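Local coordinates for sphingomyelinase C (PDB 7CNE), which belongs to the endonuclease/exonuclease/phosphatase family of enzymes, built on a DNase I-like fold with two main mixed beta sheets, at residues Pro8-Leu13 and Asn46-Leu51; Thr142-Val147 and Gln188-Gly193; Gly211-Ala216 and Tyr248-Asn253. All coordinates share one frame; numbering follows the deposited sequence.

Contact 1 of 3, residues Pro8-Leu13 and Asn46-Leu51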
loop_
_atom_site.group_PDB
_atom_site.type_symbol
_atom_site.label_atom_id
_atom_site.label_comp_id
_atom_site.label_asym_id
_atom_site.label_seq_id
_atom_site.Cartn_x
_atom_site.Cartn_y
_atom_site.Cartn_z
ATOM N N PRO A 8 5.649 9.591 -19.255
ATOM C CA PRO A 8 5.448 10.685 -18.296
ATOM C C PRO A 8 5.978 10.329 -16.910
ATOM O O PRO A 8 5.770 9.225 -16.398
ATOM C CB PRO A 8 3.927 10.891 -18.300
ATOM C CG PRO A 8 3.369 9.576 -18.800
ATOM C CD PRO A 8 4.378 9.078 -19.793
ATOM N N SER A 9 6.674 11.287 -16.308
ATOM C CA SER A 9 7.393 11.084 -15.055
ATOM C C SER A 9 6.471 11.433 -13.885
ATOM O O SER A 9 6.120 12.602 -13.692
ATOM C CB SER A 9 8.650 11.941 -15.042
ATOM O OG SER A 9 9.436 11.676 -13.906
ATOM N N LEU A 10 6.091 10.428 -13.103
ATOM C CA LEU A 10 5.098 10.573 -12.048
ATOM C C LEU A 10 5.722 10.401 -10.666
ATOM O O LEU A 10 6.680 9.644 -10.486
ATOM C CB LEU A 10 3.958 9.546 -12.204
ATOM C CG LEU A 10 2.996 9.624 -13.395
ATOM C CD1 LEU A 10 1.774 8.733 -13.133
ATOM C CD2 LEU A 10 2.563 11.059 -13.647
ATOM N N LYS A 11 5.138 11.093 -9.689
ATOM C CA LYS A 11 5.504 10.980 -8.282
ATOM C C LYS A 11 4.469 10.106 -7.586
ATOM O O LYS A 11 3.277 10.428 -7.612
ATOM C CB LYS A 11 5.534 12.363 -7.638
ATOM C CG LYS A 11 6.530 12.557 -6.519
ATOM C CD LYS A 11 7.034 14.000 -6.559
ATOM C CE LYS A 11 8.224 14.191 -5.648
ATOM N NZ LYS A 11 7.885 15.004 -4.438
ATOM N N VAL A 12 4.905 9.017 -6.955
ATOM C CA VAL A 12 3.961 8.039 -6.405
ATOM C C VAL A 12 4.251 7.813 -4.929
ATOM O O VAL A 12 5.381 7.468 -4.557
ATOM C CB VAL A 12 4.003 6.708 -7.174
ATOM C CG1 VAL A 12 3.000 5.718 -6.562
ATOM C CG2 VAL A 12 3.691 6.957 -8.668
ATOM N N LEU A 13 3.230 8.006 -4.093
ATOM C CA LEU A 13 3.312 7.734 -2.659
ATOM C C LEU A 13 2.663 6.393 -2.343
ATOM O O LEU A 13 1.561 6.103 -2.815
ATOM C CB LEU A 13 2.621 8.840 -1.853
ATOM C CG LEU A 13 2.265 8.557 -0.392
ATOM C CD1 LEU A 13 3.525 8.516 0.496
ATOM C CD2 LEU A 13 1.275 9.601 0.133
ATOM N N ASN A 46 1.889 14.744 -4.820
ATOM C CA ASN A 46 2.073 13.517 -5.571
ATOM C C ASN A 46 1.154 13.480 -6.784
ATOM O O ASN A 46 0.193 14.239 -6.895
ATOM C CB ASN A 46 1.820 12.306 -4.671
ATOM C CG ASN A 46 2.700 12.325 -3.450
ATOM O OD1 ASN A 46 3.921 12.230 -3.562
ATOM N ND2 ASN A 46 2.094 12.475 -2.280
ATOM N N ASP A 47 1.449 12.552 -7.694
ATOM C CA ASP A 47 0.535 12.243 -8.785
ATOM C C ASP A 47 -0.408 11.091 -8.445
ATOM O O ASP A 47 -1.576 11.098 -8.857
ATOM C CB ASP A 47 1.342 11.906 -10.031
ATOM C CG ASP A 47 2.071 13.109 -10.560
ATOM O OD1 ASP A 47 1.372 14.004 -11.064
ATOM O OD2 ASP A 47 3.314 13.167 -10.436
ATOM N N VAL A 48 0.089 10.094 -7.727
ATOM C CA VAL A 48 -0.686 8.912 -7.350
ATOM C C VAL A 48 -0.387 8.621 -5.892
ATOM O O VAL A 48 0.760 8.761 -5.450
ATOM C CB VAL A 48 -0.340 7.692 -8.238
ATOM C CG1 VAL A 48 -1.170 6.468 -7.851
ATOM C CG2 VAL A 48 -0.522 8.028 -9.727
ATOM N N VAL A 49 -1.423 8.239 -5.138
ATOM C CA VAL A 49 -1.294 7.822 -3.745
ATOM C C VAL A 49 -1.929 6.444 -3.613
ATOM O O VAL A 49 -3.077 6.241 -4.031
ATOM C CB VAL A 49 -1.952 8.824 -2.766
ATOM C CG1 VAL A 49 -1.843 8.314 -1.312
ATOM C CG2 VAL A 49 -1.314 10.215 -2.894
ATOM N N VAL A 50 -1.177 5.494 -3.058
ATOM C CA VAL A 50 -1.671 4.150 -2.767
ATOM C C VAL A 50 -1.626 3.961 -1.254
ATOM O O VAL A 50 -0.551 4.047 -0.641
ATOM C CB VAL A 50 -0.855 3.058 -3.483
ATOM C CG1 VAL A 50 -1.465 1.683 -3.217
ATOM C CG2 VAL A 50 -0.808 3.313 -4.990
ATOM N N LEU A 51 -2.786 3.695 -0.658
ATOM C CA LEU A 51 -2.912 3.508 0.775
ATOM C C LEU A 51 -3.176 2.046 1.102
ATOM O O LEU A 51 -3.871 1.348 0.361
ATOM C CB LEU A 51 -4.053 4.356 1.341
ATOM C CG LEU A 51 -3.943 5.860 1.072
ATOM C CD1 LEU A 51 -5.169 6.559 1.666
ATOM C CD2 LEU A 51 -2.654 6.392 1.690
HETATM O O HOH W 1 4.879 14.458 -12.098
HETATM O O HOH W 2 5.137 14.344 -2.408
#
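D47 reaches across to the backbone of K11, its carboxylate accepting the K11 N-H just before the bridge between V12 and V48. Its CG lies beside its own backbone N (chi1 -68°), and OD2 takes the N-H of K11 at 2.9 Å through the anti lone pair, while OD1 is held from outside by W108. The isobutyl group of L10 crosses this carboxylate at about a right angle, with CD2 of L10 3.7 Å from CG of D47, so one flank of the acid is apolar. A water also donates to OD2 of D47 and to the carbonyl O of S9. The K11 carbonyl answers in kind: its O receives D47 N at 2.8 Å and, more distantly, V48 N at 3.2 Å. With psi near -37°, the chain at D47 departs from extended form where these two successive N-H groups converge on one oxygen.

From there the ladder is regular. L13 N gives to V48 O, and V50 N to L13 O at 2.8 Å. V12 and V48 run alongside each other in the same direction, with CG2 of V12 4.1 Å from CB of V48. On the other face L13 and V49 repeat the pattern more closely, CD2 of L13 standing 3.7 Å from CG1 of V49. The amide of N46 comes in obliquely over L13, ND2 being 3.7 Å from L13 CB; the same nitrogen is bonded to F42 O. V48 and L10 face strand 131-139 of the second sheet. Two adjacent parallel strands joined through helix 30-39 form a beta-alpha-beta crossover, here within the mixed sheet of a DNase I-like fold.

Contact 2 of 3, residues Thr142-Val147 and Gln188-Gly193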
loop_
_atom_site.group_PDB
_atom_site.type_symbol
_atom_site.label_atom_id
_atom_site.label_comp_id
_atom_site.label_asym_id
_atom_site.label_seq_id
_atom_site.Cartn_x
_atom_site.Cartn_y
_atom_site.Cartn_z
ATOM N N THR A 142 -0.968 9.711 -22.788
ATOM C CA THR A 142 -0.756 8.269 -22.841
ATOM C C THR A 142 -1.305 7.648 -21.560
ATOM O O THR A 142 -1.961 8.316 -20.754
ATOM C CB THR A 142 0.725 7.947 -23.071
ATOM O OG1 THR A 142 0.865 6.555 -23.387
ATOM C CG2 THR A 142 1.559 8.280 -21.839
ATOM N N ARG A 143 -1.051 6.357 -21.378
ATOM C CA ARG A 143 -1.604 5.606 -20.266
ATOM C C ARG A 143 -0.495 5.162 -19.330
ATOM O O ARG A 143 0.617 4.853 -19.768
ATOM C CB ARG A 143 -2.387 4.387 -20.759
ATOM C CG ARG A 143 -3.637 4.749 -21.528
ATOM C CD ARG A 143 -4.223 3.518 -22.193
ATOM N NE ARG A 143 -5.590 3.752 -22.640
ATOM C CZ ARG A 143 -6.422 2.787 -23.021
ATOM N NH1 ARG A 143 -6.018 1.523 -23.000
ATOM N NH2 ARG A 143 -7.653 3.086 -23.420
ATOM N N VAL A 144 -0.811 5.140 -18.038
ATOM C CA VAL A 144 0.080 4.639 -16.998
ATOM C C VAL A 144 -0.715 3.641 -16.166
ATOM O O VAL A 144 -1.851 3.928 -15.769
ATOM C CB VAL A 144 0.620 5.785 -16.118
ATOM C CG1 VAL A 144 1.370 5.236 -14.919
ATOM C CG2 VAL A 144 1.512 6.714 -16.951
ATOM N N HIS A 145 -0.130 2.475 -15.910
ATOM C CA HIS A 145 -0.804 1.399 -15.198
ATOM C C HIS A 145 -0.224 1.290 -13.797
ATOM O O HIS A 145 1.001 1.281 -13.626
ATOM C CB HIS A 145 -0.660 0.065 -15.945
ATOM C CG HIS A 145 -1.069 0.137 -17.381
ATOM N ND1 HIS A 145 -2.202 -0.484 -17.864
ATOM C CD2 HIS A 145 -0.515 0.786 -18.434
ATOM C CE1 HIS A 145 -2.323 -0.230 -19.154
ATOM N NE2 HIS A 145 -1.315 0.542 -19.523
ATOM N N VAL A 146 -1.100 1.203 -12.797
ATOM C CA VAL A 146 -0.679 1.089 -11.407
ATOM C C VAL A 146 -1.415 -0.078 -10.778
ATOM O O VAL A 146 -2.638 -0.179 -10.908
ATOM C CB VAL A 146 -0.948 2.382 -10.611
ATOM C CG1 VAL A 146 -0.515 2.208 -9.155
ATOM C CG2 VAL A 146 -0.217 3.551 -11.235
ATOM N N VAL A 147 -0.674 -0.958 -10.106
ATOM C CA VAL A 147 -1.247 -1.952 -9.201
ATOM C C VAL A 147 -0.917 -1.508 -7.784
ATOM O O VAL A 147 0.255 -1.299 -7.450
ATOM C CB VAL A 147 -0.707 -3.367 -9.466
ATOM C CG1 VAL A 147 -1.281 -4.369 -8.428
ATOM C CG2 VAL A 147 -1.014 -3.811 -10.901
ATOM N N GLN A 188 3.947 2.603 -19.071
ATOM C CA GLN A 188 4.504 2.287 -17.757
ATOM C C GLN A 188 3.561 1.413 -16.944
ATOM O O GLN A 188 2.340 1.594 -16.968
ATOM C CB GLN A 188 4.763 3.552 -16.942
ATOM C CG GLN A 188 5.825 4.462 -17.423
ATOM C CD GLN A 188 5.786 5.757 -16.646
ATOM O OE1 GLN A 188 6.175 5.806 -15.476
ATOM N NE2 GLN A 188 5.264 6.797 -17.271
ATOM N N VAL A 189 4.143 0.501 -16.172
ATOM C CA VAL A 189 3.403 -0.371 -15.266
ATOM C C VAL A 189 4.150 -0.378 -13.938
ATOM O O VAL A 189 5.281 -0.864 -13.868
ATOM C CB VAL A 189 3.257 -1.800 -15.796
ATOM C CG1 VAL A 189 2.322 -2.584 -14.860
ATOM C CG2 VAL A 189 2.750 -1.793 -17.245
ATOM N N MET A 190 3.528 0.165 -12.895
ATOM C CA MET A 190 4.124 0.238 -11.570
ATOM C C MET A 190 3.341 -0.614 -10.577
ATOM O O MET A 190 2.109 -0.676 -10.628
ATOM C CB MET A 190 4.171 1.682 -11.061
ATOM C CG MET A 190 5.200 2.553 -11.762
ATOM S SD MET A 190 5.111 4.273 -11.194
ATOM C CE MET A 190 3.787 4.891 -12.234
ATOM N N LEU A 191 4.062 -1.264 -9.668
ATOM C CA LEU A 191 3.474 -1.946 -8.518
ATOM C C LEU A 191 3.821 -1.132 -7.279
ATOM O O LEU A 191 4.999 -0.859 -7.029
ATOM C CB LEU A 191 4.005 -3.375 -8.392
ATOM C CG LEU A 191 3.638 -4.123 -7.097
ATOM C CD1 LEU A 191 2.145 -4.412 -7.049
ATOM C CD2 LEU A 191 4.420 -5.407 -6.994
ATOM N N ALA A 192 2.804 -0.726 -6.521
ATOM C CA ALA A 192 3.009 0.130 -5.359
ATOM C C ALA A 192 2.300 -0.494 -4.172
ATOM O O ALA A 192 1.131 -0.871 -4.282
ATOM C CB ALA A 192 2.472 1.548 -5.609
ATOM N N GLY A 193 2.989 -0.615 -3.048
ATOM C CA GLY A 193 2.296 -1.117 -1.883
ATOM C C GLY A 193 3.222 -1.462 -0.741
ATOM O O GLY A 193 4.450 -1.337 -0.823
HETATM O O HOH W 3 3.337 5.292 -19.741
#
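M190 fits its terminal methyl against the hollow between two valines of the neighbouring strand, V144 and V146. The chain bends at its last torsion (chi3 -84°), which carries CE back to V144, 3.6 Å from that residue's CG1, and within 4.3 Å of CG2 of V146. The methyl thus meets one branch from each of two successive valines on this face. Two residues earlier in the strand, the side chain of Q188 runs beside V144, with NE2 of Q188 3.8 Å from V144 CG2; the same NE2 is bonded to the carbonyl O of P8.

On the other face the bumps are the fork of V189 and the tip of L191. V189 sets its fork against H145, and both its methyls, CG1 and CG2, stand about equally far from CB of H145. The imidazole lies so that the carbonyl O of Q188 sits in the ring plane at its edge, 3.3 Å from H145 CD2, while accepting the H145 backbone N-H. Y134 and E187 hold the two ring nitrogens. Beyond this, L191 leans obliquely across V147: its CD1 touches CG1 of V147 at 3.7 Å and also rests against the V147 carbonyl. L178 of helix 162-180 covers V147 and V189, and I174 covers L191.

Between the two faces the backbones are joined by four bonds, from H145 N to Q188 O through to A192 N to V147 O at 2.8 Å. Before the first of them, a water links R143 O to Q188 N. The strand directions differ by 22°, and with helix 162-180 packed over one face the pair forms a parallel beta-alpha-beta crossover.

Contact 3 of 3, residues Gly211-Ala216 and Tyr248-Asn253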
loop_
_atom_site.group_PDB
_atom_site.type_symbol
_atom_site.label_atom_id
_atom_site.label_comp_id
_atom_site.label_asym_id
_atom_site.label_seq_id
_atom_site.Cartn_x
_atom_site.Cartn_y
_atom_site.Cartn_z
ATOM N N GLY A 211 7.428 -10.824 -9.107
ATOM C CA GLY A 211 6.641 -9.771 -9.725
ATOM C C GLY A 211 7.127 -9.306 -11.077
ATOM O O GLY A 211 6.468 -8.467 -11.704
ATOM N N ASP A 212 8.257 -9.846 -11.547
ATOM C CA ASP A 212 8.928 -9.378 -12.766
ATOM C C ASP A 212 9.177 -7.867 -12.707
ATOM O O ASP A 212 8.859 -7.112 -13.631
ATOM C CB ASP A 212 8.143 -9.770 -14.017
ATOM C CG ASP A 212 9.011 -9.754 -15.285
ATOM O OD1 ASP A 212 10.249 -9.628 -15.162
ATOM O OD2 ASP A 212 8.451 -9.858 -16.403
ATOM N N LEU A 213 9.785 -7.436 -11.602
ATOM C CA LEU A 213 9.951 -6.029 -11.266
ATOM C C LEU A 213 11.395 -5.596 -11.468
ATOM O O LEU A 213 12.321 -6.333 -11.129
ATOM C CB LEU A 213 9.552 -5.774 -9.808
ATOM C CG LEU A 213 8.166 -6.280 -9.403
ATOM C CD1 LEU A 213 8.046 -6.343 -7.893
ATOM C CD2 LEU A 213 7.102 -5.370 -10.016
ATOM N N ALA A 214 11.585 -4.389 -12.006
ATOM C CA ALA A 214 12.913 -3.774 -12.019
ATOM C C ALA A 214 13.195 -3.125 -10.666
ATOM O O ALA A 214 12.319 -2.453 -10.115
ATOM C CB ALA A 214 13.014 -2.734 -13.129
ATOM N N PRO A 215 14.375 -3.325 -10.084
ATOM C CA PRO A 215 14.700 -2.594 -8.857
ATOM C C PRO A 215 14.755 -1.108 -9.152
ATOM O O PRO A 215 15.015 -0.690 -10.284
ATOM C CB PRO A 215 16.079 -3.140 -8.461
ATOM C CG PRO A 215 16.669 -3.618 -9.743
ATOM C CD PRO A 215 15.506 -4.139 -10.560
ATOM N N ALA A 216 14.451 -0.308 -8.136
ATOM C CA ALA A 216 14.682 1.120 -8.264
ATOM C C ALA A 216 16.168 1.356 -8.490
ATOM O O ALA A 216 17.014 0.576 -8.045
ATOM C CB ALA A 216 14.200 1.861 -7.012
ATOM N N TYR A 248 7.271 -0.206 -1.282
ATOM C CA TYR A 248 7.940 -0.069 -2.572
ATOM C C TYR A 248 7.015 0.534 -3.621
ATOM O O TYR A 248 5.794 0.387 -3.556
ATOM C CB TYR A 248 8.407 -1.427 -3.118
ATOM C CG TYR A 248 9.315 -2.230 -2.210
ATOM C CD1 TYR A 248 8.788 -3.114 -1.269
ATOM C CD2 TYR A 248 10.703 -2.137 -2.329
ATOM C CE1 TYR A 248 9.619 -3.876 -0.454
ATOM C CE2 TYR A 248 11.546 -2.899 -1.519
ATOM C CZ TYR A 248 10.989 -3.768 -0.582
ATOM O OH TYR A 248 11.803 -4.518 0.245
ATOM N N VAL A 249 7.624 1.177 -4.623
ATOM C CA VAL A 249 6.974 1.486 -5.900
ATOM C C VAL A 249 7.965 1.097 -6.984
ATOM O O VAL A 249 8.994 1.761 -7.151
ATOM C CB VAL A 249 6.581 2.963 -6.038
ATOM C CG1 VAL A 249 5.810 3.209 -7.367
ATOM C CG2 VAL A 249 5.779 3.443 -4.824
ATOM N N LEU A 250 7.667 0.030 -7.721
ATOM C CA LEU A 250 8.631 -0.558 -8.649
ATOM C C LEU A 250 8.004 -0.754 -10.022
ATOM O O LEU A 250 6.871 -1.235 -10.137
ATOM C CB LEU A 250 9.160 -1.905 -8.123
ATOM C CG LEU A 250 9.931 -1.849 -6.798
ATOM C CD1 LEU A 250 10.229 -3.261 -6.238
ATOM C CD2 LEU A 250 11.218 -1.044 -6.961
ATOM N N HIS A 251 8.757 -0.395 -11.059
ATOM C CA HIS A 251 8.330 -0.581 -12.436
ATOM C C HIS A 251 8.457 -2.043 -12.859
ATOM O O HIS A 251 9.170 -2.844 -12.243
ATOM C CB HIS A 251 9.148 0.307 -13.369
ATOM C CG HIS A 251 8.802 1.753 -13.253
ATOM N ND1 HIS A 251 7.800 2.336 -13.999
ATOM C CD2 HIS A 251 9.296 2.728 -12.454
ATOM C CE1 HIS A 251 7.706 3.614 -13.679
ATOM N NE2 HIS A 251 8.599 3.877 -12.743
ATOM N N ARG A 252 7.750 -2.376 -13.934
ATOM C CA ARG A 252 7.725 -3.724 -14.493
ATOM C C ARG A 252 8.804 -3.883 -15.558
ATOM O O ARG A 252 8.991 -3.000 -16.401
ATOM C CB ARG A 252 6.350 -3.998 -15.107
ATOM C CG ARG A 252 6.154 -5.388 -15.663
ATOM C CD ARG A 252 4.659 -5.676 -15.783
ATOM N NE ARG A 252 4.371 -6.946 -16.435
ATOM C CZ ARG A 252 4.266 -8.115 -15.810
ATOM N NH1 ARG A 252 4.431 -8.196 -14.494
ATOM N NH2 ARG A 252 3.995 -9.208 -16.511
ATOM N N ASN A 253 9.506 -5.018 -15.527
ATOM C CA ASN A 253 10.518 -5.274 -16.546
ATOM C C ASN A 253 9.909 -5.235 -17.943
ATOM O O ASN A 253 8.780 -5.682 -18.162
ATOM C CB ASN A 253 11.191 -6.626 -16.312
ATOM C CG ASN A 253 12.156 -6.597 -15.143
ATOM O OD1 ASN A 253 12.858 -5.604 -14.931
ATOM N ND2 ASN A 253 12.202 -7.693 -14.380
HETATM O O HOH W 4 5.001 -6.096 -12.674
HETATM O O HOH W 5 7.702 -8.217 -18.391
HETATM O O HOH W 6 11.474 0.302 -10.490
#
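N253 reaches into the turn that follows helix 203-211, and each atom of its side chain meets something there. CB lies 3.3 Å from OD1 of D212. CG stands beside the N253 backbone N (chi1 -74°) and packs over the same oxygen and the carbonyl O of D212. At the fork the two tips part: OD1 of N253 rests 3.4 Å from CB of A214, whereas ND2 donates to D212 OD1 at 2.9 Å. That oxygen lies almost in the amide plane, yet the amide comes to it from above the carboxylate, 37° out of its plane, and the two flat groups are turned 65° apart. A backbone bond from N253 N to D212 O doubles the grip, and a water joins OD2 of D212 to the carbonyl O of N253.

Two residues after D212, A214 N donates to H251 O at 2.9 Å, completing a single bridge centred on L213 and R252. L250 sets out toward the loop from its backbone. Its CD2 lies 3.5 Å from the backbone N of A216 and close to A214 O, while CD1 meets CD1 of L213, the two leucines crossing at about a right angle. R252 leads its extended chain back to the helix end, where a water in the guanidinium plane links NH1 to G211 O. Its NH2 forms a salt bridge with D175, and the nearby charge of D212 may add a weaker attraction.

D212, with positive phi, is the C-prime residue of a Schellman motif ending helix 203-211. The loop that follows lies against edge strand 247-251, with M207 and L208 of that helix on L250 and helix 162-180 beside R252.

In the fold
Along the chain the three contacts follow in series, each closing before the next opens. Contact 1 belongs to the sheet that holds strands 12-19 and 48-54, contact 2 to the sheet of strands 142-150, 188-192 and 247-251, and contact 3 sits on strand 247-251, outermost in that second sheet. Centres lie about 9 Å apart between contacts 1 and 2, 10 Å between 2 and 3, and 15 Å between 1 and 3. Between the sheets V50 packs on A192 and V12 on V249; at these two places aliphatic side chains meet across the sheets. Contacts 2 and 3 share neighbouring strands, continuous through backbone pairing of L191 with L250. Two crossovers and a loop-on-strand contact thus lie in one layered fold.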